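Local coordinates for nucleotidyltransferase-like protein (Exiguobacterium sibiricum, PDB 3C18), which is of unproven function but probably belongs to the nucleotidyltransferase superfamily and may transfer a nucleotide to an unidentified substrate, at residues Glu3-Ala15 / Lys56-Leu69. Residues are numbered along the deposited sequence; the frame is centred on the assembly and turned at random. Where two conformers were deposited one is given.
Sequences EQATRTIYSEYAA and KHYRLNTLRVSLHL
Ile9 and Tyr13 of helix 3-15 pack on a beta hairpin, strands 56-60 and 63-69, joined by a type II' turn from Leu60 to Leu63. The helix lies across one face of the mixed sheet of the nucleotidyltransferase-like domain. Its axis runs at 45° to strand 63-69.

Apolar contacts make up most of the interface. Ile9 CD1 lies 3.6 Å from Tyr58 CB and also meets Val65 CG2 at 4.0 Å. The other branch, CG2, sits over one face of the Tyr58 ring as a CH-pi contact, 4.1 Å from the centroid. With CG2 anti to the backbone N and CG1 beside it (chi1 -62°), CG2 is over the ring, while CD1 at the end of the CG1 branch reaches the root of the Tyr58 side chain, at CB and CG. Tyr13 CE2 meets Leu67 CD1 at 3.8 Å, approaching obliquely to the ring. Near the turn, Leu60 CD2 touches Thr8 CB, and Leu63 CD2 touches Ala5 CB.

Polar contacts between the segments lie at both ends. Close to the turn, one water donates to Ala5 O and, weakly, to Leu60 O. At the far end, the extended Lys56 chain reaches the edge of the Tyr13 ring, near its plane.

A salt bridge internal to helix 3-15 has Arg7 gripping the Glu3 carboxylate side-on through NE and NH2. The Tyr10 side chain touches Ile97 of strand 95-99.

The second subunit extends the sheet by antiparallel pairing with residues 58-60, and its Leu283 packs on Tyr58.

The direct hydrogen bond across the contact runs from Lys56 NZ to Tyr13 OH, at 2.8 Å.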
loop_
_atom_site.group_PDB
_atom_site.type_symbol
_atom_site.label_atom_id
_atom_site.label_comp_id
_atom_site.label_asym_id
_atom_site.label_seq_id
_atom_site.Cartn_x
_atom_site.Cartn_y
_atom_site.Cartn_z
ATOM N N GLU A 3 -22.011 -21.928 -16.494
ATOM C CA GLU A 3 -21.307 -22.247 -17.722
ATOM C C GLU A 3 -22.231 -21.947 -18.891
ATOM O O GLU A 3 -21.896 -21.249 -19.828
ATOM C CB GLU A 3 -20.904 -23.728 -17.762
ATOM C CG GLU A 3 -20.121 -24.124 -19.005
ATOM C CD GLU A 3 -21.000 -24.291 -20.251
ATOM O OE1 GLU A 3 -22.193 -24.624 -20.091
ATOM O OE2 GLU A 3 -20.491 -24.123 -21.388
ATOM N N GLN A 4 -23.413 -22.513 -18.808
ATOM C CA GLN A 4 -24.405 -22.387 -19.862
ATOM C C GLN A 4 -24.845 -20.942 -19.962
ATOM O O GLN A 4 -25.026 -20.427 -21.055
ATOM C CB GLN A 4 -25.611 -23.315 -19.606
ATOM N N ALA A 5 -24.977 -20.282 -18.818
ATOM C CA ALA A 5 -25.538 -18.906 -18.766
ATOM C C ALA A 5 -24.544 -17.826 -19.207
ATOM O O ALA A 5 -24.931 -16.684 -19.493
ATOM C CB ALA A 5 -26.064 -18.582 -17.373
ATOM N N THR A 6 -23.268 -18.194 -19.270
ATOM C CA THR A 6 -22.203 -17.223 -19.644
ATOM C C THR A 6 -21.415 -17.639 -20.889
ATOM O O THR A 6 -20.432 -16.994 -21.285
ATOM C CB THR A 6 -21.180 -17.005 -18.500
ATOM O OG1 THR A 6 -20.458 -18.211 -18.263
ATOM C CG2 THR A 6 -21.859 -16.577 -17.218
ATOM N N ARG A 7 -21.867 -18.718 -21.509
ATOM C CA ARG A 7 -21.133 -19.318 -22.622
ATOM C C ARG A 7 -20.823 -18.327 -23.729
ATOM O O ARG A 7 -19.742 -18.349 -24.326
ATOM C CB ARG A 7 -21.899 -20.513 -23.202
ATOM C CG ARG A 7 -21.081 -21.375 -24.141
ATOM C CD ARG A 7 -21.902 -22.552 -24.616
ATOM N NE ARG A 7 -22.295 -23.420 -23.512
ATOM C CZ ARG A 7 -23.205 -24.383 -23.606
ATOM N NH1 ARG A 7 -23.830 -24.595 -24.751
ATOM N NH2 ARG A 7 -23.500 -25.126 -22.557
ATOM N N THR A 8 -21.778 -17.453 -23.985
ATOM C CA THR A 8 -21.662 -16.477 -25.072
ATOM C C THR A 8 -20.584 -15.454 -24.751
ATOM O O THR A 8 -20.042 -14.781 -25.638
ATOM C CB THR A 8 -23.006 -15.766 -25.329
ATOM O OG1 THR A 8 -23.952 -16.711 -25.843
ATOM C CG2 THR A 8 -22.843 -14.633 -26.320
ATOM N N ILE A 9 -20.268 -15.354 -23.472
ATOM C CA ILE A 9 -19.254 -14.398 -23.018
ATOM C C ILE A 9 -17.873 -15.049 -22.908
ATOM O O ILE A 9 -16.897 -14.507 -23.378
ATOM C CB ILE A 9 -19.617 -13.738 -21.657
ATOM C CG1 ILE A 9 -20.910 -12.928 -21.783
ATOM C CG2 ILE A 9 -18.452 -12.833 -21.162
ATOM C CD1 ILE A 9 -21.326 -12.166 -20.536
ATOM N N TYR A 10 -17.787 -16.226 -22.305
ATOM C CA TYR A 10 -16.461 -16.786 -21.993
ATOM C C TYR A 10 -15.862 -17.565 -23.139
ATOM O O TYR A 10 -14.647 -17.749 -23.224
ATOM C CB TYR A 10 -16.518 -17.655 -20.734
ATOM C CG TYR A 10 -17.013 -19.065 -20.942
ATOM C CD1 TYR A 10 -16.231 -19.996 -21.603
ATOM C CD2 TYR A 10 -18.241 -19.483 -20.426
ATOM C CE1 TYR A 10 -16.668 -21.295 -21.784
ATOM C CE2 TYR A 10 -18.695 -20.792 -20.615
ATOM C CZ TYR A 10 -17.898 -21.684 -21.291
ATOM O OH TYR A 10 -18.294 -22.996 -21.484
ATOM N N SER A 11 -16.713 -17.994 -24.051
ATOM C CA SER A 11 -16.258 -18.942 -25.098
ATOM C C SER A 11 -15.061 -18.441 -25.879
ATOM O O SER A 11 -14.149 -19.190 -26.162
ATOM C CB SER A 11 -17.386 -19.362 -26.059
ATOM O OG SER A 11 -18.145 -20.419 -25.483
ATOM N N GLU A 12 -15.051 -17.157 -26.177
ATOM C CA GLU A 12 -13.995 -16.591 -27.031
ATOM C C GLU A 12 -12.650 -16.625 -26.254
ATOM O O GLU A 12 -11.568 -16.716 -26.841
ATOM C CB GLU A 12 -14.370 -15.164 -27.477
ATOM N N TYR A 13 -12.762 -16.613 -24.922
ATOM C CA TYR A 13 -11.604 -16.630 -24.013
ATOM C C TYR A 13 -11.002 -18.009 -23.948
ATOM O O TYR A 13 -9.772 -18.177 -24.010
ATOM C CB TYR A 13 -11.961 -16.114 -22.613
ATOM C CG TYR A 13 -12.221 -14.612 -22.595
ATOM C CD1 TYR A 13 -11.194 -13.708 -22.434
ATOM C CD2 TYR A 13 -13.509 -14.104 -22.780
ATOM C CE1 TYR A 13 -11.447 -12.315 -22.427
ATOM C CE2 TYR A 13 -13.768 -12.733 -22.774
ATOM C CZ TYR A 13 -12.731 -11.841 -22.603
ATOM O OH TYR A 13 -12.979 -10.469 -22.643
ATOM N N ALA A 14 -11.870 -19.002 -23.845
ATOM C CA ALA A 14 -11.432 -20.383 -23.813
ATOM C C ALA A 14 -10.726 -20.714 -25.105
ATOM O O ALA A 14 -9.838 -21.552 -25.141
ATOM C CB ALA A 14 -12.610 -21.340 -23.588
ATOM N N ALA A 15 -11.092 -20.008 -26.159
ATOM C CA ALA A 15 -10.536 -20.275 -27.512
ATOM C C ALA A 15 -9.123 -19.717 -27.649
ATOM O O ALA A 15 -8.289 -20.251 -28.379
ATOM C CB ALA A 15 -11.436 -19.689 -28.610
ATOM N N LYS A 56 -14.053 -6.100 -17.277
ATOM C CA LYS A 56 -15.082 -5.854 -18.295
ATOM C C LYS A 56 -16.439 -6.183 -17.657
ATOM O O LYS A 56 -16.536 -7.081 -16.852
ATOM C CB LYS A 56 -14.836 -6.768 -19.503
ATOM C CG LYS A 56 -13.408 -6.717 -20.037
ATOM C CD LYS A 56 -13.234 -7.573 -21.284
ATOM C CE LYS A 56 -11.746 -7.702 -21.697
ATOM N NZ LYS A 56 -11.485 -8.193 -23.107
ATOM N N HIS A 57 -17.454 -5.406 -18.005
ATOM C CA HIS A 57 -18.837 -5.564 -17.482
ATOM C C HIS A 57 -19.843 -5.784 -18.596
ATOM O O HIS A 57 -19.922 -5.017 -19.533
ATOM C CB HIS A 57 -19.307 -4.325 -16.703
ATOM C CG HIS A 57 -18.691 -4.179 -15.355
ATOM N ND1 HIS A 57 -18.808 -3.025 -14.606
ATOM C CD2 HIS A 57 -17.904 -5.015 -14.642
ATOM C CE1 HIS A 57 -18.154 -3.182 -13.468
ATOM N NE2 HIS A 57 -17.613 -4.386 -13.456
ATOM N N TYR A 58 -20.630 -6.831 -18.425
ATOM C CA TYR A 58 -21.627 -7.274 -19.383
ATOM C C TYR A 58 -22.996 -7.516 -18.766
ATOM O O TYR A 58 -23.128 -7.773 -17.579
ATOM C CB TYR A 58 -21.205 -8.645 -19.938
ATOM C CG TYR A 58 -19.848 -8.671 -20.599
ATOM C CD1 TYR A 58 -19.677 -8.200 -21.900
ATOM C CD2 TYR A 58 -18.736 -9.183 -19.931
ATOM C CE1 TYR A 58 -18.445 -8.225 -22.499
ATOM C CE2 TYR A 58 -17.496 -9.216 -20.532
ATOM C CZ TYR A 58 -17.362 -8.732 -21.806
ATOM O OH TYR A 58 -16.136 -8.765 -22.405
ATOM N N ARG A 59 -24.015 -7.427 -19.607
ATOM C CA ARG A 59 -25.350 -7.987 -19.280
ATOM C C ARG A 59 -25.751 -8.927 -20.417
ATOM O O ARG A 59 -25.678 -8.594 -21.605
ATOM C CB ARG A 59 -26.439 -6.939 -19.028
ATOM C CG ARG A 59 -27.671 -7.558 -18.359
ATOM C CD ARG A 59 -28.675 -6.508 -17.955
ATOM N NE ARG A 59 -29.249 -5.839 -19.100
ATOM C CZ ARG A 59 -30.051 -4.789 -19.013
ATOM N NH1 ARG A 59 -30.365 -4.296 -17.832
ATOM N NH2 ARG A 59 -30.527 -4.219 -20.099
ATOM N N LEU A 60 -26.074 -10.148 -20.043
ATOM C CA LEU A 60 -26.500 -11.132 -21.021
ATOM C C LEU A 60 -27.885 -11.567 -20.620
ATOM O O LEU A 60 -28.097 -12.329 -19.655
ATOM C CB LEU A 60 -25.542 -12.316 -21.151
ATOM C CG LEU A 60 -26.026 -13.319 -22.203
ATOM C CD1 LEU A 60 -26.370 -12.654 -23.547
ATOM C CD2 LEU A 60 -25.029 -14.442 -22.389
ATOM N N ASN A 61 -28.821 -11.032 -21.390
ATOM C CA ASN A 61 -30.223 -11.179 -21.133
ATOM C C ASN A 61 -30.512 -10.390 -19.877
ATOM O O ASN A 61 -30.577 -9.144 -19.892
ATOM C CB ASN A 61 -30.602 -12.650 -21.020
ATOM C CG ASN A 61 -30.444 -13.380 -22.377
ATOM O OD1 ASN A 61 -30.620 -12.769 -23.445
ATOM N ND2 ASN A 61 -30.088 -14.661 -22.339
ATOM N N THR A 62 -30.626 -11.111 -18.789
ATOM C CA THR A 62 -30.959 -10.468 -17.532
ATOM C C THR A 62 -29.773 -10.516 -16.552
ATOM O O THR A 62 -29.738 -9.826 -15.521
ATOM C CB THR A 62 -32.216 -11.151 -16.940
ATOM O OG1 THR A 62 -32.531 -10.547 -15.686
ATOM C CG2 THR A 62 -31.999 -12.665 -16.725
ATOM N N LEU A 63 -28.795 -11.338 -16.928
ATOM C CA LEU A 63 -27.651 -11.681 -16.072
ATOM C C LEU A 63 -26.485 -10.741 -16.238
ATOM O O LEU A 63 -25.906 -10.654 -17.305
ATOM C CB LEU A 63 -27.180 -13.107 -16.366
ATOM C CG LEU A 63 -26.181 -13.684 -15.356
ATOM C CD1 LEU A 63 -26.877 -13.961 -14.012
ATOM C CD2 LEU A 63 -25.531 -14.942 -15.881
ATOM N N ARG A 64 -26.156 -10.051 -15.156
ATOM C CA ARG A 64 -25.032 -9.105 -15.116
ATOM C C ARG A 64 -23.778 -9.827 -14.697
ATOM O O ARG A 64 -23.725 -10.500 -13.669
ATOM C CB ARG A 64 -25.307 -7.950 -14.159
ATOM C CG ARG A 64 -26.490 -7.135 -14.552
ATOM C CD ARG A 64 -26.986 -6.297 -13.410
ATOM N NE ARG A 64 -26.336 -4.996 -13.338
ATOM C CZ ARG A 64 -26.307 -4.235 -12.246
ATOM N NH1 ARG A 64 -26.873 -4.654 -11.120
ATOM N NH2 ARG A 64 -25.690 -3.061 -12.272
ATOM N N VAL A 65 -22.764 -9.678 -15.529
ATOM C CA VAL A 65 -21.519 -10.426 -15.399
ATOM C C VAL A 65 -20.328 -9.488 -15.372
ATOM O O VAL A 65 -20.150 -8.682 -16.253
ATOM C CB VAL A 65 -21.349 -11.399 -16.598
ATOM C CG1 VAL A 65 -20.096 -12.269 -16.463
ATOM C CG2 VAL A 65 -22.584 -12.251 -16.755
ATOM N N SER A 66 -19.532 -9.617 -14.313
ATOM C CA SER A 66 -18.221 -8.957 -14.224
ATOM C C SER A 66 -17.124 -9.945 -14.634
ATOM O O SER A 66 -17.058 -11.062 -14.158
ATOM C CB SER A 66 -17.935 -8.463 -12.802
ATOM O OG SER A 66 -16.759 -7.680 -12.804
ATOM N N LEU A 67 -16.273 -9.507 -15.537
ATOM C CA LEU A 67 -15.154 -10.314 -15.950
ATOM C C LEU A 67 -13.812 -9.702 -15.526
ATOM O O LEU A 67 -13.435 -8.595 -15.951
ATOM C CB LEU A 67 -15.220 -10.546 -17.447
ATOM C CG LEU A 67 -14.310 -11.623 -18.023
ATOM C CD1 LEU A 67 -14.928 -12.256 -19.227
ATOM C CD2 LEU A 67 -12.960 -11.008 -18.355
ATOM N N HIS A 68 -13.121 -10.450 -14.672
ATOM C CA HIS A 68 -11.749 -10.143 -14.264
ATOM C C HIS A 68 -10.750 -10.942 -15.091
ATOM O O HIS A 68 -10.757 -12.154 -15.084
ATOM C CB HIS A 68 -11.553 -10.370 -12.769
ATOM C CG HIS A 68 -12.191 -9.301 -11.918
ATOM N ND1 HIS A 68 -11.467 -8.487 -11.072
ATOM C CD2 HIS A 68 -13.481 -8.887 -11.822
ATOM C CE1 HIS A 68 -12.288 -7.638 -10.468
ATOM N NE2 HIS A 68 -13.517 -7.855 -10.914
ATOM N N LEU A 69 -9.934 -10.209 -15.836
ATOM C CA LEU A 69 -8.892 -10.752 -16.699
ATOM C C LEU A 69 -7.576 -10.456 -15.999
ATOM O O LEU A 69 -7.238 -9.289 -15.793
ATOM C CB LEU A 69 -8.920 -10.073 -18.085
ATOM C CG LEU A 69 -8.024 -10.704 -19.165
ATOM C CD1 LEU A 69 -8.398 -12.150 -19.426
ATOM C CD2 LEU A 69 -8.092 -9.911 -20.447
HETATM O O HOH W 1 -27.440 -15.672 -19.502
#